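Local coordinates for protein Nsp15 (Middle East respiratory syndrome-related coronavirus, PDB 5YVD) that cleaves RNA as a coronavirus endoribonuclease, probably at uridylates as in other members of the EndoU family, and forms an assembly of six chains, at residues Val24-Asn28 / Asp29-Thr33. Numbering follows the deposited sequence.
Sequences VAVVN and DKIFT
Phe-32 and Val-27 touch diagonally across the strands of a beta hairpin with a two-residue loop, a compact example of a tight turn setting strand register. CG2 of Val-27 approaches CD2 of Phe-32 obliquely at 3.8 Å, the side chains crossing at about a right angle. With its CG anti to the carbonyl carbon (chi1 -65°), the ring reaches past Ala-25, whose O lies at the ring edge. Ala-25 and Phe-32 are a hydrogen-bonded pair, Ala-25 N to Phe-32 O at 2.9 Å and Phe-32 N to Ala-25 O at 3.0 Å. Val-27 and Lys-30 form the next such pair and close a type II' turn; Lys-30 N meets Val-27 O at 2.9 Å from above the carbonyl plane. Asn-28 takes the positive phi (58°) of this turn. Asp-29 directs CB away from the first strand, yet its chi1 of 65°, with CG between backbone N and carbonyl carbon, sets OD2 3.8 Å from Asn-28 CB. Its OD1 receives NZ of Lys-30 on the syn side at 3.2 Å, a salt bridge. On the other face, Ile-31 spans two valines: its CG2 meets Val-24 CG1 at 3.9 Å, while CD1 lies 3.7 Å from Val-26 CG2. Helix 2-12 covers Val-24, and Thr-51 packs on Val-26 and Ile-31. Pro-50 of a second subunit packs on Ala-25 and Val-27, and Thr-48 of a third on Phe-32, placing the hairpin at oligomer interfaces. The chemistry divides the work: backbone bonds fix the register, apolar contacts form on both faces, and charge gathers beside the turn.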
loop_
_atom_site.group_PDB
_atom_site.type_symbol
_atom_site.label_atom_id
_atom_site.label_comp_id
_atom_site.label_asym_id
_atom_site.label_seq_id
_atom_site.Cartn_x
_atom_site.Cartn_y
_atom_site.Cartn_z
ATOM N N VAL A 24 19.475 -0.737 3.459
ATOM C CA VAL A 24 18.106 -1.030 3.880
ATOM C C VAL A 24 17.106 -0.549 2.821
ATOM O O VAL A 24 17.228 0.573 2.327
ATOM C CB VAL A 24 17.778 -0.283 5.194
ATOM C CG1 VAL A 24 16.317 -0.443 5.585
ATOM C CG2 VAL A 24 18.663 -0.774 6.329
ATOM N N ALA A 25 16.124 -1.382 2.483
ATOM C CA ALA A 25 14.898 -0.917 1.793
ATOM C C ALA A 25 13.689 -0.908 2.707
ATOM O O ALA A 25 13.504 -1.813 3.483
ATOM C CB ALA A 25 14.607 -1.793 0.584
ATOM N N VAL A 26 12.867 0.119 2.612
ATOM C CA VAL A 26 11.556 0.141 3.298
ATOM C C VAL A 26 10.430 -0.035 2.282
ATOM O O VAL A 26 10.137 0.871 1.509
ATOM C CB VAL A 26 11.279 1.463 4.044
ATOM C CG1 VAL A 26 9.962 1.382 4.810
ATOM C CG2 VAL A 26 12.419 1.800 4.993
ATOM N N VAL A 27 9.786 -1.192 2.311
ATOM C CA VAL A 27 8.845 -1.541 1.293
ATOM C C VAL A 27 7.522 -1.821 1.961
ATOM O O VAL A 27 7.290 -2.914 2.475
ATOM C CB VAL A 27 9.309 -2.784 0.490
ATOM C CG1 VAL A 27 8.461 -2.935 -0.773
ATOM C CG2 VAL A 27 10.800 -2.711 0.149
ATOM N N ASN A 28 6.654 -0.813 1.920
ATOM C CA ASN A 28 5.324 -0.849 2.509
ATOM C C ASN A 28 5.482 -1.142 4.002
ATOM O O ASN A 28 6.083 -0.365 4.728
ATOM C CB ASN A 28 4.425 -1.879 1.790
ATOM C CG ASN A 28 4.221 -1.562 0.313
ATOM O OD1 ASN A 28 4.341 -2.447 -0.521
ATOM N ND2 ASN A 28 3.911 -0.296 -0.016
ATOM N N ASP A 29 4.958 -2.281 4.436
ATOM C CA ASP A 29 5.024 -2.687 5.824
ATOM C C ASP A 29 6.328 -3.415 6.209
ATOM O O ASP A 29 6.488 -3.806 7.369
ATOM C CB ASP A 29 3.823 -3.589 6.100
ATOM C CG ASP A 29 3.879 -4.886 5.303
ATOM O OD1 ASP A 29 3.553 -5.954 5.854
ATOM O OD2 ASP A 29 4.285 -4.839 4.119
ATOM N N LYS A 30 7.268 -3.578 5.272
ATOM C CA LYS A 30 8.456 -4.409 5.536
ATOM C C LYS A 30 9.811 -3.697 5.472
ATOM O O LYS A 30 9.963 -2.644 4.859
ATOM C CB LYS A 30 8.469 -5.609 4.593
ATOM C CG LYS A 30 7.257 -6.510 4.772
ATOM C CD LYS A 30 7.248 -7.688 3.801
ATOM C CE LYS A 30 5.837 -8.015 3.333
ATOM N NZ LYS A 30 4.970 -8.419 4.470
ATOM N N ILE A 31 10.792 -4.301 6.134
ATOM C CA ILE A 31 12.181 -3.866 6.063
ATOM C C ILE A 31 13.067 -4.996 5.487
ATOM O O ILE A 31 13.029 -6.135 5.959
ATOM C CB ILE A 31 12.697 -3.463 7.444
ATOM C CG1 ILE A 31 11.878 -2.305 8.008
ATOM C CG2 ILE A 31 14.171 -3.095 7.383
ATOM C CD1 ILE A 31 12.269 -0.936 7.512
ATOM N N PHE A 32 13.842 -4.672 4.446
ATOM C CA PHE A 32 14.784 -5.624 3.865
ATOM C C PHE A 32 16.197 -5.118 3.941
ATOM O O PHE A 32 16.403 -3.925 3.945
ATOM C CB PHE A 32 14.465 -5.846 2.408
ATOM C CG PHE A 32 13.149 -6.497 2.167
ATOM C CD1 PHE A 32 13.072 -7.841 1.881
ATOM C CD2 PHE A 32 11.991 -5.753 2.177
ATOM C CE1 PHE A 32 11.848 -8.436 1.642
ATOM C CE2 PHE A 32 10.771 -6.335 1.905
ATOM C CZ PHE A 32 10.699 -7.673 1.643
ATOM N N THR A 33 17.165 -6.022 3.957
ATOM C CA THR A 33 18.580 -5.622 3.896
ATOM C C THR A 33 19.319 -6.470 2.875
ATOM O O THR A 33 19.050 -7.654 2.738
ATOM C CB THR A 33 19.254 -5.738 5.295
ATOM O OG1 THR A 33 20.505 -5.034 5.336
ATOM C CG2 THR A 33 19.479 -7.195 5.688
#